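Local coordinates for OXA-46 oxacillinase (PDB 3IF6), which probably hydrolyses beta-lactams to substituted beta-amino acids, a class D serine beta-lactamase activity associated with antibiotic resistance, at residues Ile76-Phe81 / Gly156-Asp161; Ala82-Ala87 / Ala137-Lys142; Gln93-Asp98 / Tyr125-Lys130. All blocks are in the same frame, centred on the assembly; numbering follows the deposited sequence.

How the interactions relate
From the N terminus, helix 75-84 supplies the first partner of interactions 1 and 2, the loop after it that of interaction 3. Gln-93-Asp-98 meets Tyr-125-Lys-130 first, closing the innermost loop; Ala-82-Ala-87 with Ala-137-Lys-142 closes a larger one around it, and Ile-76-Phe-81 with Gly-156-Asp-161 encloses both. The three are thus nested, without crossing. Helix 122-144 serves interactions 2 and 3, and reaches interaction 1 through a probable hydrogen bond between Thr-79 OG1 and Tyr-125 OH, 3.1 Å. Ala-82 CB lies 3.5 Å from Phe-128 CD2, joining interactions 2 and 3. Together they tie two helices and two loops within the helical region.

Interaction 1: residues Ile76-Phe81 / Gly156-Asp161; sequences IPHTLF and GDYWID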
loop_
_atom_site.group_PDB
_atom_site.type_symbol
_atom_site.label_atom_id
_atom_site.label_comp_id
_atom_site.label_asym_id
_atom_site.label_seq_id
_atom_site.Cartn_x
_atom_site.Cartn_y
_atom_site.Cartn_z
ATOM N N ILE B 76 -7.228 -4.740 -12.134
ATOM C CA ILE B 76 -5.971 -3.935 -12.230
ATOM C C ILE B 76 -5.901 -3.003 -13.478
ATOM O O ILE B 76 -5.940 -1.775 -13.332
ATOM C CB ILE B 76 -4.722 -4.829 -12.085
ATOM C CG1 ILE B 76 -4.856 -5.646 -10.790
ATOM C CG2 ILE B 76 -3.458 -3.985 -12.100
ATOM C CD1 ILE B 76 -3.924 -6.820 -10.668
ATOM N N PRO B 77 -5.801 -3.566 -14.707
ATOM C CA PRO B 77 -5.858 -2.622 -15.854
ATOM C C PRO B 77 -7.181 -1.824 -15.918
ATOM O O PRO B 77 -7.174 -0.613 -16.248
ATOM C CB PRO B 77 -5.732 -3.539 -17.084
ATOM C CG PRO B 77 -6.064 -4.958 -16.586
ATOM C CD PRO B 77 -5.631 -4.979 -15.140
ATOM N N HIS B 78 -8.295 -2.473 -15.573
ATOM C CA HIS B 78 -9.585 -1.820 -15.675
ATOM C C HIS B 78 -9.670 -0.520 -14.879
ATOM O O HIS B 78 -10.308 0.430 -15.342
ATOM C CB HIS B 78 -10.761 -2.737 -15.304
ATOM C CG HIS B 78 -12.005 -2.440 -16.085
ATOM N ND1 HIS B 78 -13.128 -3.237 -16.041
ATOM C CD2 HIS B 78 -12.280 -1.454 -16.987
ATOM C CE1 HIS B 78 -14.050 -2.742 -16.856
ATOM N NE2 HIS B 78 -13.564 -1.656 -17.440
ATOM N N THR B 79 -9.033 -0.484 -13.705
ATOM C CA THR B 79 -9.105 0.670 -12.816
ATOM C C THR B 79 -8.302 1.855 -13.391
ATOM O O THR B 79 -8.766 3.009 -13.382
ATOM C CB THR B 79 -8.707 0.294 -11.356
ATOM O OG1 THR B 79 -9.595 -0.724 -10.885
ATOM C CG2 THR B 79 -8.824 1.481 -10.418
ATOM N N LEU B 80 -7.119 1.550 -13.917
ATOM C CA LEU B 80 -6.357 2.477 -14.768
ATOM C C LEU B 80 -7.196 3.042 -15.946
ATOM O O LEU B 80 -7.224 4.262 -16.140
ATOM C CB LEU B 80 -5.080 1.796 -15.279
ATOM C CG LEU B 80 -4.085 1.273 -14.221
ATOM C CD1 LEU B 80 -3.117 0.257 -14.820
ATOM C CD2 LEU B 80 -3.308 2.388 -13.540
ATOM N N PHE B 81 -7.891 2.185 -16.710
ATOM C CA PHE B 81 -8.758 2.676 -17.807
ATOM C C PHE B 81 -9.787 3.664 -17.260
ATOM O O PHE B 81 -9.964 4.747 -17.812
ATOM C CB PHE B 81 -9.553 1.554 -18.543
ATOM C CG PHE B 81 -8.711 0.487 -19.213
ATOM C CD1 PHE B 81 -7.336 0.457 -19.108
ATOM C CD2 PHE B 81 -9.338 -0.539 -19.909
ATOM C CE1 PHE B 81 -6.592 -0.572 -19.696
ATOM C CE2 PHE B 81 -8.589 -1.555 -20.526
ATOM C CZ PHE B 81 -7.225 -1.567 -20.416
ATOM N N GLY B 156 -20.112 -6.643 -24.034
ATOM C CA GLY B 156 -20.355 -7.287 -22.728
ATOM C C GLY B 156 -19.156 -7.270 -21.779
ATOM O O GLY B 156 -18.203 -6.507 -21.993
ATOM N N ASP B 157 -19.203 -8.104 -20.730
ATOM C CA ASP B 157 -18.125 -8.175 -19.730
ATOM C C ASP B 157 -16.921 -8.931 -20.322
ATOM O O ASP B 157 -16.691 -10.131 -20.035
ATOM C CB ASP B 157 -18.613 -8.838 -18.428
ATOM C CG ASP B 157 -19.633 -7.973 -17.639
ATOM O OD1 ASP B 157 -19.880 -8.276 -16.438
ATOM O OD2 ASP B 157 -20.213 -7.013 -18.200
ATOM N N TYR B 158 -16.142 -8.230 -21.145
ATOM C CA TYR B 158 -15.143 -8.903 -21.987
ATOM C C TYR B 158 -13.988 -9.593 -21.227
ATOM O O TYR B 158 -13.302 -10.459 -21.774
ATOM C CB TYR B 158 -14.601 -7.949 -23.034
ATOM C CG TYR B 158 -13.902 -6.734 -22.474
ATOM C CD1 TYR B 158 -12.542 -6.757 -22.201
ATOM C CD2 TYR B 158 -14.605 -5.535 -22.250
ATOM C CE1 TYR B 158 -11.898 -5.639 -21.706
ATOM C CE2 TYR B 158 -13.969 -4.410 -21.726
ATOM C CZ TYR B 158 -12.615 -4.474 -21.476
ATOM O OH TYR B 158 -11.971 -3.375 -20.985
ATOM N N TRP B 159 -13.807 -9.206 -19.963
ATOM C CA TRP B 159 -12.750 -9.692 -19.126
ATOM C C TRP B 159 -13.083 -11.047 -18.448
ATOM O O TRP B 159 -12.202 -11.681 -17.886
ATOM C CB TRP B 159 -12.472 -8.619 -18.079
ATOM C CG TRP B 159 -13.727 -8.201 -17.306
ATOM C CD1 TRP B 159 -14.216 -8.800 -16.186
ATOM C CD2 TRP B 159 -14.638 -7.125 -17.614
ATOM N NE1 TRP B 159 -15.368 -8.180 -15.781
ATOM C CE2 TRP B 159 -15.651 -7.146 -16.630
ATOM C CE3 TRP B 159 -14.693 -6.148 -18.615
ATOM C CZ2 TRP B 159 -16.722 -6.220 -16.621
ATOM C CZ3 TRP B 159 -15.749 -5.241 -18.614
ATOM C CH2 TRP B 159 -16.738 -5.272 -17.615
ATOM N N ILE B 160 -14.339 -11.486 -18.502
ATOM C CA ILE B 160 -14.753 -12.785 -17.955
ATOM C C ILE B 160 -15.592 -13.675 -18.939
ATOM O O ILE B 160 -15.737 -14.897 -18.729
ATOM C CB ILE B 160 -15.522 -12.610 -16.581
ATOM C CG1 ILE B 160 -15.511 -13.919 -15.754
ATOM C CG2 ILE B 160 -16.944 -12.059 -16.796
ATOM C CD1 ILE B 160 -15.768 -13.723 -14.265
ATOM N N ASP B 161 -16.148 -13.071 -19.989
ATOM C CA ASP B 161 -17.065 -13.796 -20.905
ATOM C C ASP B 161 -16.355 -14.596 -22.018
ATOM O O ASP B 161 -17.011 -15.272 -22.815
ATOM C CB ASP B 161 -18.128 -12.840 -21.515
ATOM C CG ASP B 161 -17.550 -11.888 -22.577
ATOM O OD1 ASP B 161 -16.354 -11.953 -22.894
ATOM O OD2 ASP B 161 -18.281 -11.044 -23.103
#
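The serine active site is bordered here by two elements: the helix beginning in the S-x-x-K motif, which carries His-78 and Phe-81, and the loop bearing Tyr-158 and Trp-159. The side chain of Trp-159 comes within about 6 Å of that of Ser-72, the predicted acyl-ester nucleophile, so the contact lies beside the catalytic pocket. His-78 presents CE1 over one face of the indole, 3.5 Å from Trp-159 CZ3. The imidazole and the six-membered ring have centroids 4.8 Å apart and planes inclined at 55°, an oblique aromatic pair. On the opposite indole face sits Asp-157 CA, 3.7 Å above the plane, so the ring is held between the helix and its own loop. Both loop aromatics place CG between the backbone N and carbonyl carbon, with chi1 of 61° for Tyr-158 and 54° for Trp-159, which sends both rings to the helix side. Tyr-158 reaches with its hydroxyl: OH meets the edge of Phe-81, 3.9 Å from CE2, and also lies over one face of the His-78 ring, 4.2 Å from NE2. This buried oxygen has no hydrogen-bonding partner in the model. Asp-157 O accepts from both Ile-160 N, at 3.1 Å, and Asp-161 N, at 3.0 Å, which closes a tight turn in the loop. Helix 122-144 flanks the contact, with Ala-129 against Trp-159 and Ile-132 and Ile-144 against Phe-81, while helices 168-179 and 187-196 cover Ile-76 on the other part of helix 75-84.

Interaction 2: residues Ala82-Ala87 / Ala137-Lys142; sequences ALDADA and ARRYLK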
loop_
_atom_site.group_PDB
_atom_site.type_symbol
_atom_site.label_atom_id
_atom_site.label_comp_id
_atom_site.label_asym_id
_atom_site.label_seq_id
_atom_site.Cartn_x
_atom_site.Cartn_y
_atom_site.Cartn_z
ATOM N N ALA B 82 -10.490 3.243 -16.198
ATOM C CA ALA B 82 -11.529 4.045 -15.533
ATOM C C ALA B 82 -11.005 5.377 -14.964
ATOM O O ALA B 82 -11.614 6.428 -15.212
ATOM C CB ALA B 82 -12.231 3.233 -14.462
ATOM N N LEU B 83 -9.888 5.340 -14.221
ATOM C CA LEU B 83 -9.205 6.564 -13.769
ATOM C C LEU B 83 -8.813 7.465 -14.943
ATOM O O LEU B 83 -9.117 8.665 -14.957
ATOM C CB LEU B 83 -7.961 6.240 -12.942
ATOM C CG LEU B 83 -8.187 5.739 -11.511
ATOM C CD1 LEU B 83 -6.935 5.020 -10.986
ATOM C CD2 LEU B 83 -8.611 6.875 -10.588
ATOM N N ASP B 84 -8.150 6.871 -15.936
ATOM C CA ASP B 84 -7.753 7.596 -17.135
ATOM C C ASP B 84 -8.915 8.272 -17.880
ATOM O O ASP B 84 -8.786 9.434 -18.318
ATOM C CB ASP B 84 -7.003 6.683 -18.099
ATOM C CG ASP B 84 -6.263 7.472 -19.156
ATOM O OD1 ASP B 84 -6.657 7.422 -20.334
ATOM O OD2 ASP B 84 -5.304 8.177 -18.782
ATOM N N ALA B 85 -10.023 7.539 -18.021
ATOM C CA ALA B 85 -11.221 7.996 -18.728
ATOM C C ALA B 85 -12.138 8.835 -17.864
ATOM O O ALA B 85 -13.242 9.197 -18.276
ATOM C CB ALA B 85 -11.983 6.809 -19.247
ATOM N N ASP B 86 -11.681 9.129 -16.647
ATOM C CA ASP B 86 -12.493 9.813 -15.617
ATOM C C ASP B 86 -13.901 9.206 -15.471
ATOM O O ASP B 86 -14.902 9.915 -15.253
ATOM C CB ASP B 86 -12.533 11.340 -15.833
ATOM C CG ASP B 86 -13.015 12.084 -14.591
ATOM O OD1 ASP B 86 -14.082 12.752 -14.676
ATOM O OD2 ASP B 86 -12.352 11.949 -13.515
ATOM N N ALA B 87 -13.962 7.886 -15.617
ATOM C CA ALA B 87 -15.122 7.110 -15.209
ATOM C C ALA B 87 -15.139 6.973 -13.660
ATOM O O ALA B 87 -16.173 6.696 -13.070
ATOM C CB ALA B 87 -15.099 5.721 -15.897
ATOM N N ALA B 137 -11.739 1.502 -24.852
ATOM C CA ALA B 137 -11.336 0.230 -24.244
ATOM C C ALA B 137 -10.421 -0.571 -25.170
ATOM O O ALA B 137 -9.390 -1.096 -24.734
ATOM C CB ALA B 137 -12.565 -0.587 -23.837
ATOM N N ARG B 138 -10.804 -0.645 -26.449
ATOM C CA ARG B 138 -10.005 -1.289 -27.489
ATOM C C ARG B 138 -8.653 -0.611 -27.633
ATOM O O ARG B 138 -7.633 -1.271 -27.768
ATOM C CB ARG B 138 -10.765 -1.274 -28.822
ATOM C CG ARG B 138 -12.027 -2.130 -28.839
ATOM C CD ARG B 138 -12.583 -2.299 -30.271
ATOM N NE ARG B 138 -13.706 -3.241 -30.363
ATOM C CZ ARG B 138 -13.572 -4.564 -30.440
ATOM N NH1 ARG B 138 -12.367 -5.118 -30.435
ATOM N NH2 ARG B 138 -14.652 -5.337 -30.512
ATOM N N ARG B 139 -8.666 0.717 -27.583
ATOM C CA ARG B 139 -7.471 1.554 -27.711
ATOM C C ARG B 139 -6.502 1.317 -26.548
ATOM O O ARG B 139 -5.300 1.117 -26.756
ATOM C CB ARG B 139 -7.878 3.041 -27.822
ATOM C CG ARG B 139 -6.847 3.975 -28.480
ATOM C CD ARG B 139 -7.019 5.459 -28.017
ATOM N NE ARG B 139 -6.573 5.650 -26.619
ATOM C CZ ARG B 139 -6.561 6.811 -25.953
ATOM N NH1 ARG B 139 -6.978 7.933 -26.529
ATOM N NH2 ARG B 139 -6.141 6.844 -24.696
ATOM N N TYR B 140 -7.048 1.319 -25.335
ATOM C CA TYR B 140 -6.316 0.996 -24.107
ATOM C C TYR B 140 -5.641 -0.381 -24.075
ATOM O O TYR B 140 -4.508 -0.501 -23.639
ATOM C CB TYR B 140 -7.263 1.053 -22.917
ATOM C CG TYR B 140 -7.659 2.426 -22.416
ATOM C CD1 TYR B 140 -6.705 3.433 -22.210
ATOM C CD2 TYR B 140 -8.983 2.685 -22.081
ATOM C CE1 TYR B 140 -7.084 4.688 -21.717
ATOM C CE2 TYR B 140 -9.372 3.908 -21.598
ATOM C CZ TYR B 140 -8.428 4.907 -21.417
ATOM O OH TYR B 140 -8.853 6.106 -20.932
ATOM N N LEU B 141 -6.351 -1.427 -24.485
ATOM C CA LEU B 141 -5.804 -2.784 -24.499
ATOM C C LEU B 141 -4.651 -2.919 -25.487
ATOM O O LEU B 141 -3.712 -3.713 -25.280
ATOM C CB LEU B 141 -6.897 -3.762 -24.869
ATOM C CG LEU B 141 -7.964 -4.003 -23.801
ATOM C CD1 LEU B 141 -9.266 -4.574 -24.443
ATOM C CD2 LEU B 141 -7.423 -4.889 -22.682
ATOM N N LYS B 142 -4.752 -2.137 -26.566
ATOM C CA LYS B 142 -3.703 -2.004 -27.567
ATOM C C LYS B 142 -2.485 -1.357 -26.930
ATOM O O LYS B 142 -1.390 -1.918 -26.958
ATOM C CB LYS B 142 -4.217 -1.161 -28.750
ATOM C CG LYS B 142 -4.815 -1.953 -29.895
ATOM C CD LYS B 142 -3.825 -2.020 -31.042
ATOM C CE LYS B 142 -3.867 -3.383 -31.744
ATOM N NZ LYS B 142 -3.264 -3.339 -33.128
#
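Tyr-140 brings the phenol end of its ring over the C-terminal turn of helix 75-84, where it meets Asp-84 and Ala-85. Its OH donates a short hydrogen bond of 2.6 Å to Asp-84 OD1, which accepts on the anti lone pair, the one away from OD2. The carboxylate oxygen lies at the ring edge, in plane, 3.1 Å from Tyr-140 CE1, although the carboxylate itself is turned 79° from the ring. Asp-84 reaches this position with CG anti to its backbone N, chi1 -165°. Ala-85 CB packs against the same phenol oxygen at 3.6 Å. The guanidinium of Arg-139 stands nearby, its NH2 4.4 Å from Asp-84 OD1, too far for a salt bridge but probably adding to the favourable field at the carboxylate. A Schellman motif ends the helix beside the contact: Asp-86 has a phi of 47°, and Ala-87 N bonds to Ala-82 O at 2.8 Å while Asp-86 N bonds to Leu-83 O at 3.1 Å. Phe-81 of helix 75-84 stacks on the Tyr-140 ring, and Ile-132, two turns earlier on helix 122-144, touches both Tyr-140 and Ala-85, so helix 122-144 lies against the end of helix 75-84, with helix 187-196 packing on Leu-83.

Interaction 3: residues Gln93-Asp98 / Tyr125-Lys130; sequences QVFRWD and YELFAK
The long loop between helices 75-84 and 113-118 packs on helix 122-144 through Phe-95, which meets Phe-128 and Leu-127. Phe-95 and Phe-128 form an offset edge-to-face pair, the edge of Phe-128 directed at the face of Phe-95, with centroids 5.7 Å apart and planes at 79°. The closest atoms are Phe-95 CZ and Phe-128 CE1, 3.8 Å apart, and Phe-95 CZ lies in the plane of the Phe-128 ring, so the far end of one phenyl meets the rim of the other. Phe-128 gets there with CG beside its backbone N and anti to the carbonyl carbon, chi1 -74°, which carries the ring from the helix flank to the loop. Leu-127 adds a looser apolar touch, its CD2 4.3 Å from Phe-95 CD2. No hydrogen bond joins the two segments, so the contact rests on apolar and aromatic surfaces. Within the helix, Glu-126 O accepts twice: from Lys-130 N at 2.9 Å, the usual helical bond, and from Lys-130 NZ at 2.8 Å. The ammonium stands 62° out of the carbonyl plane, on the face opposite the one used by Lys-130 N, so the lysine chain curls back over its own helix. Phe-95 also rests on Trp-123 and Val-124, Val-88 touches both phenyl rings, and Trp-97 meets Trp-123 as a second aromatic contact of the loop with this helix. A hexaethylene glycol, probably from crystallisation, lies about 3 Å from the Leu-127 side chain. Helix 122-144 starts at the S-x-V motif of the helical region shared by penicillin-recognising serine enzymes; here the loop packs on it with the Phe-128 side chain about 12 Å from that of Ser-72.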
loop_
_atom_site.group_PDB
_atom_site.type_symbol
_atom_site.label_atom_id
_atom_site.label_comp_id
_atom_site.label_asym_id
_atom_site.label_seq_id
_atom_site.Cartn_x
_atom_site.Cartn_y
_atom_site.Cartn_z
ATOM N N GLN B 93 -14.274 8.778 -4.463
ATOM C CA GLN B 93 -15.582 8.813 -5.132
ATOM C C GLN B 93 -16.424 7.640 -4.627
ATOM O O GLN B 93 -15.898 6.552 -4.466
ATOM C CB GLN B 93 -15.441 8.787 -6.653
ATOM C CG GLN B 93 -16.769 8.977 -7.367
ATOM C CD GLN B 93 -16.603 9.167 -8.842
ATOM O OE1 GLN B 93 -15.501 9.308 -9.310
ATOM N NE2 GLN B 93 -17.694 9.114 -9.587
ATOM N N VAL B 94 -17.702 7.891 -4.349
ATOM C CA VAL B 94 -18.621 6.920 -3.776
ATOM C C VAL B 94 -19.573 6.404 -4.850
ATOM O O VAL B 94 -20.206 7.192 -5.580
ATOM C CB VAL B 94 -19.476 7.523 -2.609
ATOM C CG1 VAL B 94 -20.659 6.657 -2.294
ATOM C CG2 VAL B 94 -18.660 7.656 -1.350
ATOM N N PHE B 95 -19.682 5.076 -4.918
ATOM C CA PHE B 95 -20.651 4.390 -5.765
ATOM C C PHE B 95 -21.676 3.664 -4.927
ATOM O O PHE B 95 -21.318 2.890 -4.047
ATOM C CB PHE B 95 -19.917 3.428 -6.677
ATOM C CG PHE B 95 -18.954 4.105 -7.561
ATOM C CD1 PHE B 95 -17.649 4.267 -7.165
ATOM C CD2 PHE B 95 -19.380 4.652 -8.796
ATOM C CE1 PHE B 95 -16.729 4.933 -7.970
ATOM C CE2 PHE B 95 -18.472 5.308 -9.623
ATOM C CZ PHE B 95 -17.128 5.446 -9.201
ATOM N N ARG B 96 -22.955 3.949 -5.173
ATOM C CA ARG B 96 -24.036 3.470 -4.315
ATOM C C ARG B 96 -25.119 2.893 -5.210
ATOM O O ARG B 96 -25.690 3.602 -6.044
ATOM C CB ARG B 96 -24.579 4.604 -3.413
ATOM C CG ARG B 96 -25.724 4.219 -2.435
ATOM C CD ARG B 96 -25.398 2.993 -1.590
ATOM N NE ARG B 96 -26.436 2.697 -0.601
ATOM C CZ ARG B 96 -26.377 3.025 0.694
ATOM N NH1 ARG B 96 -25.312 3.664 1.178
ATOM N NH2 ARG B 96 -27.377 2.700 1.507
ATOM N N TRP B 97 -25.345 1.587 -5.066
ATOM C CA TRP B 97 -26.397 0.866 -5.770
ATOM C C TRP B 97 -27.700 1.640 -5.659
ATOM O O TRP B 97 -28.087 2.057 -4.568
ATOM C CB TRP B 97 -26.569 -0.530 -5.123
ATOM C CG TRP B 97 -27.646 -1.385 -5.727
ATOM C CD1 TRP B 97 -28.783 -1.846 -5.111
ATOM C CD2 TRP B 97 -27.677 -1.897 -7.071
ATOM N NE1 TRP B 97 -29.527 -2.592 -5.998
ATOM C CE2 TRP B 97 -28.863 -2.651 -7.201
ATOM C CE3 TRP B 97 -26.819 -1.784 -8.175
ATOM C CZ2 TRP B 97 -29.212 -3.286 -8.398
ATOM C CZ3 TRP B 97 -27.167 -2.419 -9.359
ATOM C CH2 TRP B 97 -28.354 -3.158 -9.464
ATOM N N ASP B 98 -28.376 1.847 -6.772
ATOM C CA ASP B 98 -29.736 2.368 -6.708
ATOM C C ASP B 98 -30.631 1.563 -7.667
ATOM O O ASP B 98 -31.313 2.104 -8.522
ATOM C CB ASP B 98 -29.774 3.898 -6.950
ATOM C CG ASP B 98 -29.615 4.278 -8.421
ATOM O OD1 ASP B 98 -28.970 3.504 -9.191
ATOM O OD2 ASP B 98 -30.151 5.358 -8.810
ATOM N N TYR B 125 -17.724 -2.143 -12.037
ATOM C CA TYR B 125 -16.773 -2.315 -13.117
ATOM C C TYR B 125 -17.493 -2.407 -14.443
ATOM O O TYR B 125 -16.894 -2.159 -15.492
ATOM C CB TYR B 125 -15.878 -3.534 -12.866
ATOM C CG TYR B 125 -14.766 -3.210 -11.907
ATOM C CD1 TYR B 125 -14.847 -3.580 -10.563
ATOM C CD2 TYR B 125 -13.659 -2.479 -12.333
ATOM C CE1 TYR B 125 -13.843 -3.252 -9.678
ATOM C CE2 TYR B 125 -12.665 -2.136 -11.455
ATOM C CZ TYR B 125 -12.770 -2.535 -10.129
ATOM O OH TYR B 125 -11.792 -2.192 -9.289
ATOM N N GLU B 126 -18.775 -2.763 -14.383
ATOM C CA GLU B 126 -19.654 -2.746 -15.547
ATOM C C GLU B 126 -20.037 -1.320 -15.926
ATOM O O GLU B 126 -20.035 -0.989 -17.113
ATOM C CB GLU B 126 -20.908 -3.574 -15.295
ATOM C CG GLU B 126 -20.630 -5.027 -15.404
ATOM C CD GLU B 126 -21.818 -5.885 -15.187
ATOM O OE1 GLU B 126 -22.848 -5.392 -14.685
ATOM O OE2 GLU B 126 -21.712 -7.078 -15.530
ATOM N N LEU B 127 -20.349 -0.488 -14.928
ATOM C CA LEU B 127 -20.528 0.952 -15.154
ATOM C C LEU B 127 -19.239 1.663 -15.648
ATOM O O LEU B 127 -19.323 2.604 -16.434
ATOM C CB LEU B 127 -21.125 1.655 -13.917
ATOM C CG LEU B 127 -21.072 3.196 -13.784
ATOM C CD1 LEU B 127 -21.873 3.945 -14.885
ATOM C CD2 LEU B 127 -21.528 3.617 -12.390
ATOM N N PHE B 128 -18.062 1.232 -15.186
ATOM C CA PHE B 128 -16.802 1.774 -15.715
ATOM C C PHE B 128 -16.743 1.444 -17.208
ATOM O O PHE B 128 -16.408 2.302 -18.024
ATOM C CB PHE B 128 -15.574 1.142 -15.058
ATOM C CG PHE B 128 -15.295 1.587 -13.636
ATOM C CD1 PHE B 128 -15.901 2.701 -13.077
ATOM C CD2 PHE B 128 -14.346 0.891 -12.875
ATOM C CE1 PHE B 128 -15.594 3.083 -11.750
ATOM C CE2 PHE B 128 -14.029 1.271 -11.557
ATOM C CZ PHE B 128 -14.650 2.357 -10.998
ATOM N N ALA B 129 -17.054 0.182 -17.539
ATOM C CA ALA B 129 -17.035 -0.322 -18.903
ATOM C C ALA B 129 -17.958 0.493 -19.804
ATOM O O ALA B 129 -17.564 0.880 -20.903
ATOM C CB ALA B 129 -17.419 -1.795 -18.927
ATOM N N LYS B 130 -19.174 0.752 -19.317
ATOM C CA LYS B 130 -20.144 1.655 -19.941
ATOM C C LYS B 130 -19.494 3.017 -20.330
ATOM O O LYS B 130 -19.437 3.372 -21.522
ATOM C CB LYS B 130 -21.319 1.853 -18.965
ATOM C CG LYS B 130 -22.734 1.675 -19.523
ATOM C CD LYS B 130 -23.046 0.201 -19.918
ATOM C CE LYS B 130 -23.302 -0.781 -18.721
ATOM N NZ LYS B 130 -22.244 -1.849 -18.595
#